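PDB 4RPC: putative alpha/beta hydrolase from Desulfitobacterium hafniense, which is probably a hydrolytic enzyme of the alpha/beta hydrolase family, although its substrate and exact reaction have not been established. Local coordinates for residues G121-M126 / Y192-K197; A203-L208 / E225-P230; M137-L142 / I177-L182. All blocks are in the same frame, centred on the assembly; numbering follows the deposited sequence.

The contacts follow the helical insertion that separates strands 112-119 and 204-210 in sequence, although the two are neighbours in the sheet; this is the usual place of the cap in alpha/beta hydrolases. Interaction 1 pairs the loops that leave for and return from this insertion, joining the stems of the probable cap. Interaction 3 lies between them in sequence, its centre about 21 Å from that of interaction 1, and packs helices 130-145 and 179-191 within the cap. Interaction 2 comes last, in the sheet core, where strand 204-210 meets the end of helix 220-226. It touches interaction 1, L194 CG lying 3.4 Å from I226 CD1, whereas interactions 2 and 3 have centres about 31 Å apart.

Interaction 1 of 3, residues G121-M126 / Y192-K197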
# COMPACT_ATOMS: atom_id res chain seq x y z
N GLY A 121 4.51 -0.45 5.10
CA GLY A 121 3.69 0.51 5.79
C GLY A 121 4.52 1.35 6.72
O GLY A 121 5.54 0.87 7.24
N GLN A 122 4.07 2.59 6.88
CA GLN A 122 4.75 3.60 7.67
C GLN A 122 3.59 4.26 8.42
O GLN A 122 2.66 4.69 7.79
CB GLN A 122 5.54 4.59 6.73
CG GLN A 122 4.73 5.53 5.76
CD GLN A 122 4.30 4.97 4.32
OE1 GLN A 122 3.26 5.42 3.74
NE2 GLN A 122 5.10 4.01 3.74
N TYR A 123 3.59 4.25 9.75
CA TYR A 123 2.37 4.66 10.50
C TYR A 123 2.63 5.63 11.65
O TYR A 123 1.77 5.82 12.52
CB TYR A 123 1.65 3.44 11.07
CG TYR A 123 1.55 2.27 10.14
CD1 TYR A 123 0.46 2.12 9.23
CD2 TYR A 123 2.53 1.29 10.15
CE1 TYR A 123 0.37 1.03 8.38
CE2 TYR A 123 2.45 0.22 9.26
CZ TYR A 123 1.36 0.10 8.39
OH TYR A 123 1.33 -1.00 7.56
N GLU A 124 3.76 6.29 11.61
CA GLU A 124 4.22 7.11 12.74
C GLU A 124 3.33 8.35 12.99
O GLU A 124 2.82 8.59 14.11
CB GLU A 124 5.66 7.53 12.47
CG GLU A 124 6.27 8.39 13.55
CD GLU A 124 6.50 7.62 14.83
OE1 GLU A 124 7.48 6.83 14.90
OE2 GLU A 124 5.68 7.78 15.75
N GLY A 125 3.17 9.16 11.96
CA GLY A 125 2.47 10.41 12.07
C GLY A 125 3.40 11.57 12.36
O GLY A 125 3.71 11.83 13.47
N MSE A 126 3.82 12.27 11.33
CA MSE A 126 4.85 13.25 11.46
C MSE A 126 4.46 14.63 11.90
O MSE A 126 5.32 15.46 11.97
CB MSE A 126 5.51 13.48 10.14
CG MSE A 126 5.54 12.33 9.22
SE MSE A 126 7.33 12.25 8.57
CE MSE A 126 7.62 11.00 10.03
N TYR A 192 -0.83 10.41 8.75
CA TYR A 192 -1.57 9.33 9.45
C TYR A 192 -0.89 8.92 10.75
O TYR A 192 0.28 8.57 10.78
CB TYR A 192 -1.72 8.13 8.54
CG TYR A 192 -2.71 7.06 9.01
CD1 TYR A 192 -4.04 7.37 9.24
CD2 TYR A 192 -2.33 5.77 9.19
CE1 TYR A 192 -4.93 6.39 9.64
CE2 TYR A 192 -3.20 4.79 9.62
CZ TYR A 192 -4.52 5.08 9.83
OH TYR A 192 -5.42 4.09 10.26
N ASP A 193 -1.62 8.97 11.82
CA ASP A 193 -1.06 8.57 13.10
C ASP A 193 -1.86 7.42 13.70
O ASP A 193 -2.93 7.61 14.28
CB ASP A 193 -1.03 9.81 13.98
CG ASP A 193 -0.38 9.59 15.34
OD1 ASP A 193 0.13 8.50 15.64
OD2 ASP A 193 -0.45 10.54 16.13
N LEU A 194 -1.35 6.21 13.53
CA LEU A 194 -2.07 4.99 13.94
C LEU A 194 -2.07 4.78 15.47
O LEU A 194 -3.06 4.39 16.02
CB LEU A 194 -1.45 3.78 13.27
CG LEU A 194 -2.00 2.41 13.63
CD1 LEU A 194 -3.48 2.43 13.35
CD2 LEU A 194 -1.27 1.34 12.84
N LYS A 195 -0.96 5.06 16.13
CA LYS A 195 -0.86 4.89 17.58
C LYS A 195 -1.95 5.66 18.29
O LYS A 195 -2.55 5.13 19.23
CB LYS A 195 0.51 5.34 18.10
CG LYS A 195 0.69 5.20 19.61
CD LYS A 195 2.03 4.58 19.98
CE LYS A 195 2.34 4.74 21.46
NZ LYS A 195 1.21 4.24 22.32
N ALA A 196 -2.22 6.88 17.81
CA ALA A 196 -3.14 7.81 18.45
C ALA A 196 -4.57 7.31 18.46
O ALA A 196 -5.38 7.80 19.23
CB ALA A 196 -3.10 9.17 17.78
N LYS A 197 -4.89 6.38 17.57
CA LYS A 197 -6.24 5.86 17.48
C LYS A 197 -6.60 4.89 18.60
O LYS A 197 -7.76 4.68 18.85
CB LYS A 197 -6.44 5.19 16.15
CG LYS A 197 -6.33 6.23 15.06
CD LYS A 197 -6.72 5.67 13.74
CE LYS A 197 -6.51 6.74 12.69
NZ LYS A 197 -7.76 7.51 12.57
O HOH W 1 1.52 5.88 15.00
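In Y123 the ring carbon CG stands anti to the carbonyl carbon (chi1 -42°), while in L194 CG is anti to the backbone N (chi1 177°), and the two side chains run side by side in the same direction. Their roots are in contact, Y123 CB to L194 CB at 3.8 Å. One methyl of the leucine, L194 CD2, lies 4.0 Å from Y123 CG and approaches the ring obliquely. The backbones are also joined: L194 N gives a long, weak but nearly straight hydrogen bond to Y123 O (3.3 Å, 170° at the hydrogen). A water sits between the loops, accepting from K195 N at 2.8 Å and lying near D193 OD1 and Y123 O; its 2.5 Å approach to Y123 O is unusually short.

These loops are the two stems of a helical insertion placed like the cap of alpha/beta hydrolases, where it leaves strand 112-119 and returns ahead of strand 204-210. Y123 leans on A99 and S100 of helix 97-108, and its neighbour Q122 bonds through NE2 to S96 OG, the putative nucleophile. L194 also touches I107 of helix 97-108 and L222, L223 and I226 of helix 220-226.

Farther along, G125 passes so close that its CA lies 3.1 Å from Y192 O. A CB at this position would come within 2.6 Å of D193 CB and would also jam against the preceding carbonyl oxygen, so glycine suits both the contact and the local backbone. On the outer side D193 OD1 faces E124 O at 3.1 Å, two acceptors with no bond between them.

Interaction 2 of 3, residues A203-L208 / E225-P230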
# COMPACT_ATOMS: atom_id res chain seq x y z
N ALA A 203 -8.73 -8.52 12.18
CA ALA A 203 -7.99 -9.14 11.10
C ALA A 203 -6.69 -9.79 11.57
O ALA A 203 -5.99 -9.24 12.41
CB ALA A 203 -7.70 -8.12 10.03
N ARG A 204 -6.34 -10.93 10.98
CA ARG A 204 -4.99 -11.42 11.14
C ARG A 204 -4.10 -10.53 10.30
O ARG A 204 -4.39 -10.27 9.15
CB ARG A 204 -4.86 -12.81 10.59
CG ARG A 204 -3.44 -13.32 10.69
CD ARG A 204 -3.41 -14.84 10.50
NE ARG A 204 -3.95 -15.16 9.18
CZ ARG A 204 -4.14 -16.39 8.71
NH1 ARG A 204 -3.84 -17.47 9.45
NH2 ARG A 204 -4.65 -16.53 7.49
N VAL A 205 -2.99 -10.08 10.86
CA VAL A 205 -2.07 -9.20 10.19
C VAL A 205 -0.81 -9.97 9.76
O VAL A 205 -0.07 -10.56 10.60
CB VAL A 205 -1.67 -8.06 11.14
CG1 VAL A 205 -0.56 -7.22 10.52
CG2 VAL A 205 -2.86 -7.17 11.45
N SER A 206 -0.52 -9.91 8.47
CA SER A 206 0.73 -10.38 7.97
C SER A 206 1.50 -9.17 7.41
O SER A 206 0.96 -8.37 6.61
CB SER A 206 0.46 -11.41 6.88
OG SER A 206 -0.56 -12.33 7.33
N VAL A 207 2.76 -9.04 7.82
CA VAL A 207 3.67 -8.00 7.36
C VAL A 207 4.76 -8.55 6.41
O VAL A 207 5.55 -9.46 6.78
CB VAL A 207 4.38 -7.40 8.58
CG1 VAL A 207 5.00 -6.04 8.24
CG2 VAL A 207 3.40 -7.25 9.72
N LEU A 208 4.83 -7.99 5.21
CA LEU A 208 5.92 -8.28 4.29
C LEU A 208 7.02 -7.22 4.49
O LEU A 208 6.77 -6.01 4.49
CB LEU A 208 5.46 -8.34 2.85
CG LEU A 208 4.05 -8.83 2.56
CD1 LEU A 208 3.98 -9.52 1.20
CD2 LEU A 208 3.38 -9.69 3.59
N GLU A 225 0.24 -4.84 18.97
CA GLU A 225 -0.70 -4.45 20.01
C GLU A 225 -2.07 -4.08 19.44
O GLU A 225 -3.07 -4.11 20.14
CB GLU A 225 -0.15 -3.31 20.85
CG GLU A 225 -0.17 -1.93 20.20
CD GLU A 225 0.56 -0.88 21.03
OE1 GLU A 225 0.90 -1.20 22.19
OE2 GLU A 225 0.80 0.26 20.54
N ILE A 226 -2.14 -3.78 18.16
CA ILE A 226 -3.41 -3.51 17.51
C ILE A 226 -4.20 -4.81 17.20
O ILE A 226 -5.43 -4.84 17.38
CB ILE A 226 -3.17 -2.64 16.26
CG1 ILE A 226 -2.84 -1.25 16.75
CG2 ILE A 226 -4.38 -2.55 15.33
CD1 ILE A 226 -2.59 -0.31 15.63
N SER A 227 -3.53 -5.84 16.71
CA SER A 227 -4.25 -7.04 16.31
C SER A 227 -4.68 -7.78 17.59
O SER A 227 -3.96 -7.81 18.52
CB SER A 227 -3.43 -7.97 15.39
OG SER A 227 -4.29 -9.00 14.84
N ARG A 228 -5.90 -8.30 17.61
CA ARG A 228 -6.31 -9.27 18.62
C ARG A 228 -5.69 -10.67 18.38
O ARG A 228 -6.04 -11.60 19.08
CB ARG A 228 -7.84 -9.45 18.63
CG ARG A 228 -8.68 -8.18 18.67
CD ARG A 228 -10.07 -8.45 19.26
NE ARG A 228 -10.59 -7.28 19.99
CZ ARG A 228 -11.37 -6.32 19.48
NH1 ARG A 228 -11.77 -6.34 18.21
NH2 ARG A 228 -11.76 -5.31 20.24
N HIS A 229 -4.85 -10.84 17.36
CA HIS A 229 -4.21 -12.11 17.05
C HIS A 229 -2.73 -11.90 16.79
O HIS A 229 -2.31 -10.79 16.43
CB HIS A 229 -4.87 -12.76 15.82
CG HIS A 229 -6.37 -12.85 15.93
ND1 HIS A 229 -7.23 -12.21 15.06
CD2 HIS A 229 -7.16 -13.48 16.83
CE1 HIS A 229 -8.48 -12.45 15.42
NE2 HIS A 229 -8.46 -13.22 16.48
N PRO A 230 -1.91 -12.95 16.97
CA PRO A 230 -0.48 -12.77 16.72
C PRO A 230 -0.18 -12.42 15.25
O PRO A 230 -0.94 -12.81 14.36
CB PRO A 230 0.14 -14.13 17.12
CG PRO A 230 -0.83 -14.74 18.10
CD PRO A 230 -2.19 -14.26 17.63
O HOH W 2 -2.61 -10.80 13.55
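S227, just past helix 220-226, reaches A203, the residue before strand 204-210, and V205 within it. Its CB rests against one methyl of the valine, S227 CB lying 4.1 Å from V205 CG2. From there the hydroxyl oxygen stands anti to the backbone N (chi1 -169°), and S227 OG donates to A203 O at 3.0 Å. The bond reaches the carbonyl at a C=O...OG angle of 157°, with the donor tilted only slightly from the carbonyl plane. S227 OG also accepts two bonds: H229 N donates to S227 OG at 3.2 Å, closing an ST turn that bends the chain as it leaves the helix, and a water donates to S227 OG at 2.8 Å. That water in turn accepts from V205 N at 2.8 Å and donates to P230 O at 2.7 Å, linking the first part of the strand to the loop. Three bonds thus grip S227 OG, fixing its rotation within a buried setting.

An alanine here would keep the touch on V205 but would probably leave A203 O and H229 N without their hydroxyl partner, freeing the turn to shift and the water to move.

The histidine ring is a looser neighbour: its edge faces A203 O, with H229 ND1 4.2 Å from that oxygen. R204 directs its guanidinium elsewhere, NH2 bonding to N115 OD1, while R228 forms a salt bridge with D202. The contact belongs to the beta-alpha-beta crossover formed by strand 204-210, helix 220-226 and strand 232-236. A203 packs on V113 and L116 of strand 112-119, V205 is hydrogen-bonded through its backbone to D232 of strand 232-236, and R204 touches I259 of helix 249-259.

Interaction 3 of 3, residues M137-L142 / I177-L182; sequences MADAFL and ITREAL
L182 and A138 form the close part of this helix-helix contact in what is probably the cap of an alpha/beta hydrolase fold, where helix 130-145 packs on the first turn of helix 179-191. The methyl L182 CD2 slips in over A138, 3.5 Å from A138 O. It also meets L142 CG at 3.9 Å and F141 CB at 4.1 Å, so one methyl touches three residues of the facing helix. The leucines L142 and L182 run alongside one another, pointing opposite ways.

Toward the partly exposed border L142 divides its two methyls. L142 CD1 lies across the aliphatic start of the arginine, 3.7 Å from R179 CB, and L142 CD2 meets I177 CG2 at 3.9 Å.

Here the packing gives way to charge. R179 stretches out through CG and CD, so that NE reaches D139, and one face of the guanidinium covers A138 CB. R179 NH2 has a further partner in N135 OD1 of the same helix as D139. The salt bridge is side-on, with the carboxylate plane turned 39° from the guanidinium: D139 OD1 alone receives both nitrogens, R179 NE at 2.9 Å nearly along the C-O axis and R179 NH2 at 3.1 Å from above the carboxylate plane.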
# COMPACT_ATOMS: atom_id res chain seq x y z
N MSE A 137 10.04 13.62 -0.77
CA MSE A 137 9.72 12.38 -1.36
C MSE A 137 9.01 12.60 -2.69
O MSE A 137 9.23 11.84 -3.62
CB MSE A 137 8.85 11.60 -0.39
CG MSE A 137 9.69 11.19 0.81
SE MSE A 137 11.23 10.03 0.32
CE MSE A 137 10.22 8.92 -0.96
N ALA A 138 8.15 13.62 -2.78
CA ALA A 138 7.51 13.94 -4.05
C ALA A 138 8.54 14.18 -5.14
O ALA A 138 8.43 13.58 -6.24
CB ALA A 138 6.56 15.15 -3.94
N ASP A 139 9.50 15.05 -4.87
CA ASP A 139 10.53 15.34 -5.84
C ASP A 139 11.36 14.10 -6.18
O ASP A 139 11.68 13.90 -7.36
CB ASP A 139 11.49 16.42 -5.37
CG ASP A 139 10.79 17.73 -5.12
OD1 ASP A 139 9.66 17.92 -5.65
OD2 ASP A 139 11.36 18.58 -4.38
N ALA A 140 11.72 13.30 -5.16
CA ALA A 140 12.55 12.12 -5.35
C ALA A 140 11.82 11.20 -6.33
O ALA A 140 12.42 10.75 -7.32
CB ALA A 140 12.79 11.40 -4.02
N PHE A 141 10.53 10.97 -6.08
CA PHE A 141 9.78 10.00 -6.90
C PHE A 141 9.65 10.44 -8.36
O PHE A 141 9.78 9.63 -9.26
CB PHE A 141 8.43 9.74 -6.31
CG PHE A 141 8.40 8.61 -5.32
CD1 PHE A 141 9.56 8.05 -4.81
CD2 PHE A 141 7.19 8.12 -4.88
CE1 PHE A 141 9.53 6.98 -3.92
CE2 PHE A 141 7.14 7.05 -4.00
CZ PHE A 141 8.32 6.48 -3.50
N LEU A 142 9.43 11.73 -8.60
CA LEU A 142 9.33 12.22 -9.96
C LEU A 142 10.71 12.13 -10.65
O LEU A 142 10.82 11.77 -11.84
CB LEU A 142 8.79 13.67 -9.99
CG LEU A 142 7.33 13.70 -9.62
CD1 LEU A 142 6.91 15.09 -9.30
CD2 LEU A 142 6.44 13.08 -10.72
N ILE A 177 1.46 10.89 -13.47
CA ILE A 177 1.13 11.47 -12.20
C ILE A 177 1.55 12.98 -12.22
O ILE A 177 2.49 13.38 -12.93
CB ILE A 177 1.76 10.71 -11.04
CG1 ILE A 177 1.20 11.17 -9.69
CG2 ILE A 177 3.25 10.89 -11.02
CD1 ILE A 177 -0.23 10.73 -9.44
N THR A 178 0.74 13.79 -11.57
CA THR A 178 1.11 15.18 -11.35
C THR A 178 1.68 15.36 -10.00
O THR A 178 1.34 14.64 -9.06
CB THR A 178 -0.10 16.11 -11.51
OG1 THR A 178 -1.08 15.83 -10.49
CG2 THR A 178 -0.65 15.94 -12.86
N ARG A 179 2.54 16.34 -9.87
CA ARG A 179 3.16 16.59 -8.60
C ARG A 179 2.12 16.90 -7.50
O ARG A 179 2.20 16.33 -6.37
CB ARG A 179 4.26 17.64 -8.67
CG ARG A 179 4.90 17.87 -7.30
CD ARG A 179 6.12 18.75 -7.36
NE ARG A 179 6.92 18.72 -6.12
CZ ARG A 179 6.60 19.35 -5.00
NH1 ARG A 179 5.46 20.01 -4.87
NH2 ARG A 179 7.40 19.23 -3.95
N GLU A 180 1.09 17.68 -7.84
CA GLU A 180 0.11 17.99 -6.79
C GLU A 180 -0.54 16.73 -6.29
O GLU A 180 -0.75 16.61 -5.12
CB GLU A 180 -1.02 18.92 -7.25
CG GLU A 180 -0.88 20.42 -7.01
CD GLU A 180 -0.38 20.89 -5.64
OE1 GLU A 180 -1.20 21.04 -4.71
OE2 GLU A 180 0.85 21.17 -5.54
N ALA A 181 -0.86 15.79 -7.17
CA ALA A 181 -1.58 14.60 -6.75
C ALA A 181 -0.71 13.73 -5.86
O ALA A 181 -1.13 13.21 -4.82
CB ALA A 181 -2.06 13.82 -7.97
N LEU A 182 0.52 13.63 -6.26
CA LEU A 182 1.52 12.86 -5.53
C LEU A 182 1.77 13.46 -4.19
O LEU A 182 1.78 12.75 -3.18
CB LEU A 182 2.82 12.85 -6.31
CG LEU A 182 4.08 12.27 -5.70
CD1 LEU A 182 3.77 10.84 -5.38
CD2 LEU A 182 5.25 12.31 -6.68